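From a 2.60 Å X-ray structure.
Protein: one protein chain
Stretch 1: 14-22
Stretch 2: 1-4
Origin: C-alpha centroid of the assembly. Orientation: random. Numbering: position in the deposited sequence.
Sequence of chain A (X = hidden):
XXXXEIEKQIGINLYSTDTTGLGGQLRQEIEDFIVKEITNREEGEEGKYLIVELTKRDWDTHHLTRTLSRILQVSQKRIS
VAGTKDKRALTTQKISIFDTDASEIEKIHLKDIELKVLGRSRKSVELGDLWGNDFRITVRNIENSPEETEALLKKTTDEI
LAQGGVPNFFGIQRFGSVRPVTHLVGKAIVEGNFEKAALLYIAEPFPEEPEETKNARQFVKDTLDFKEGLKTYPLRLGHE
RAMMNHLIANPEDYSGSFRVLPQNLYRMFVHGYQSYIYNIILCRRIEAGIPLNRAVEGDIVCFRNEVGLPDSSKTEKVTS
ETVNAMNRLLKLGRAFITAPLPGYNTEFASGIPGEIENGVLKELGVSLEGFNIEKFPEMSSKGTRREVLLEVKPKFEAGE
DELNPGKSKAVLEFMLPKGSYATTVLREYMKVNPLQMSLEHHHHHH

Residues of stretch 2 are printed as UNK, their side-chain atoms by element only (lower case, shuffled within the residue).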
# COMPACT_ATOMS: atom_id res chain seq x y z
N LEU A 14 11.87 -10.54 -6.25
CA LEU A 14 12.24 -10.47 -7.65
C LEU A 14 11.55 -9.33 -8.36
O LEU A 14 11.11 -8.39 -7.72
CB LEU A 14 11.91 -11.79 -8.35
CG LEU A 14 10.45 -12.22 -8.25
CD1 LEU A 14 9.67 -11.84 -9.51
CD2 LEU A 14 10.44 -13.70 -8.06
N TYR A 15 11.46 -9.44 -9.68
CA TYR A 15 10.86 -8.40 -10.52
C TYR A 15 10.22 -9.03 -11.76
O TYR A 15 10.86 -9.83 -12.45
CB TYR A 15 11.95 -7.42 -10.98
CG TYR A 15 12.69 -6.71 -9.86
CD1 TYR A 15 12.19 -5.54 -9.30
CD2 TYR A 15 13.92 -7.19 -9.40
CE1 TYR A 15 12.89 -4.85 -8.31
CE2 TYR A 15 14.63 -6.50 -8.40
CZ TYR A 15 14.11 -5.34 -7.87
OH TYR A 15 14.80 -4.64 -6.90
N SER A 16 8.98 -8.67 -12.06
CA SER A 16 8.30 -9.22 -13.23
C SER A 16 9.08 -8.85 -14.50
O SER A 16 8.97 -9.51 -15.54
CB SER A 16 6.87 -8.67 -13.33
OG SER A 16 6.82 -7.47 -14.07
N THR A 17 9.87 -7.78 -14.41
CA THR A 17 10.67 -7.34 -15.54
C THR A 17 12.13 -7.76 -15.34
O THR A 17 12.62 -7.75 -14.21
CB THR A 17 10.62 -5.81 -15.68
OG1 THR A 17 11.20 -5.22 -14.51
CG2 THR A 17 9.18 -5.33 -15.82
N ASP A 18 12.81 -8.12 -16.42
CA ASP A 18 14.22 -8.53 -16.33
C ASP A 18 15.17 -7.39 -16.71
O ASP A 18 16.36 -7.61 -16.92
CB ASP A 18 14.47 -9.72 -17.26
CG ASP A 18 14.12 -9.40 -18.69
OD1 ASP A 18 13.15 -10.00 -19.21
OD2 ASP A 18 14.80 -8.54 -19.29
N THR A 19 14.63 -6.17 -16.80
CA THR A 19 15.43 -5.01 -17.14
C THR A 19 16.33 -4.65 -15.96
O THR A 19 16.10 -5.09 -14.83
CB THR A 19 14.56 -3.79 -17.46
OG1 THR A 19 13.52 -3.68 -16.47
CG2 THR A 19 13.95 -3.93 -18.84
N THR A 20 17.34 -3.83 -16.24
CA THR A 20 18.27 -3.43 -15.20
C THR A 20 17.71 -2.30 -14.35
O THR A 20 16.96 -1.45 -14.83
CB THR A 20 19.64 -3.03 -15.82
OG1 THR A 20 20.51 -2.54 -14.80
CG2 THR A 20 19.45 -1.97 -16.87
N GLY A 21 18.08 -2.33 -13.07
CA GLY A 21 17.62 -1.33 -12.13
C GLY A 21 18.09 0.06 -12.49
O GLY A 21 19.27 0.39 -12.35
N LEU A 22 17.15 0.85 -12.97
CA LEU A 22 17.39 2.22 -13.38
C LEU A 22 18.11 3.00 -12.28
O LEU A 22 18.87 3.92 -12.56
CB LEU A 22 16.05 2.87 -13.71
CG LEU A 22 16.04 4.13 -14.56
CD1 LEU A 22 14.66 4.25 -15.21
CD2 LEU A 22 16.36 5.35 -13.71
N UNK A 1 19.29 -11.67 -10.60
CA UNK A 1 19.55 -10.30 -10.06
C UNK A 1 19.66 -10.23 -8.54
O UNK A 1 19.79 -11.25 -7.86
c UNK A 1 18.07 -5.80 -10.88
c UNK A 1 18.46 -9.32 -10.52
se UNK A 1 17.52 -7.12 -12.20
c UNK A 1 18.81 -8.54 -11.78
N UNK A 2 19.61 -9.00 -8.03
CA UNK A 2 19.73 -8.72 -6.60
C UNK A 2 18.56 -7.88 -6.05
O UNK A 2 18.20 -6.84 -6.61
c UNK A 2 22.52 -9.85 -5.35
c UNK A 2 22.31 -8.86 -6.50
o UNK A 2 23.64 -9.89 -4.80
o UNK A 2 21.56 -10.58 -5.01
c UNK A 2 21.06 -8.00 -6.33
N UNK A 3 17.97 -8.35 -4.95
CA UNK A 3 16.85 -7.68 -4.28
C UNK A 3 17.14 -7.46 -2.80
O UNK A 3 17.61 -8.36 -2.09
c UNK A 3 15.53 -8.51 -4.40
c UNK A 3 15.05 -8.50 -5.84
c UNK A 3 14.45 -7.93 -3.48
N UNK A 4 16.83 -6.25 -2.30
CA UNK A 4 17.07 -5.93 -0.89
C UNK A 4 16.41 -6.88 0.07
O UNK A 4 15.28 -7.33 -0.15
c UNK A 4 16.56 -4.50 -0.76
c UNK A 4 16.14 -5.13 -2.97
c UNK A 4 15.53 -4.40 -1.81

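Position 1 carries four side-chain atoms, three carbons and one selenium, joined in an unbranched chain: two carbons lead from CA to the selenium, and the last carbon hangs beyond it. The CA-to-CB bond points toward stretch 1. The selenium lies 3.6 Å from the backbone O of Thr-19, while the terminal carbon reaches to 4.1 Å from the N of Gly-21 and 4.3 Å from CE2 of Tyr-15. A selenium in this place in the chain identifies Met-1, present as selenomethionine. A long, flexible, unbranched side chain suits the site because it can extend past its own backbone and reach both the tyrosine ring and the backbone at Thr-19 and Gly-21. Its chi2 is t and its chi3 is p, so the chain runs out extended and then turns at its tip. SE is 5.4 Å from the centroid of the Tyr-15 ring, 47° off the ring normal, an oblique sulfur-aromatic type of approach.

Position 2 has five side-chain atoms, three carbons in a row with two oxygens on the third: a carboxylate at the end of a two-carbon spacer, hence Glu-2. Its CA-to-CB bond points away from stretch 1, and the nearest approach of its side chain to stretch 1 is 6.9 Å, from CB of Glu-2 to CE2 of Tyr-15. An exposed, charged group suits such an outward place, since it can remain in solvent without being buried against the tyrosine. The backbone makes the contact instead: O of Glu-2 lies 4.0 Å from CE2 of Tyr-15, at the ring edge and near the ring plane.

Position 3 shows three side-chain carbons, one attached to CA and carrying the other two. This branching at CB, with no heteroatom, gives Val-3. Here CA-to-CB points toward stretch 1 again, reversing the direction at Glu-2 as expected for an extended backbone. The CG2 methyl packs 3.3 Å from CE2 of Tyr-15, a tight apolar contact oblique to the ring, and also lies 3.8 Å from the backbone N of Leu-14. A short, branched, apolar side chain fits well, filling the space beside the ring without needing a polar partner.

Position 4 has three side-chain carbons that close a ring onto the backbone N, which makes it Pro-4. Its CA-to-CB bond points sideways, and its CD stands 4.2 Å from OH of Tyr-15. Proline suits the N-cap position, right before a helix, because its ring restrains phi, here -56°, and its nitrogen has no hydrogen to offer.

The contact centers on Tyr-15, whose CA-to-CB bond points toward stretch 2 and whose side chain meets atoms of all four residues, the ring touching Met-1, Glu-2 and Val-3 and OH lying near Pro-4. No hydrogen bond crosses between the stretches, so shape and apolar packing carry the contact, with Met-1 and Val-3 supplying the side chains and Glu-2 a backbone oxygen. The surface buried is modest, 291 Å² summed over both sides, with Met-1 and Tyr-15 giving the largest shares.

Stretch 2 1-4: MEVP
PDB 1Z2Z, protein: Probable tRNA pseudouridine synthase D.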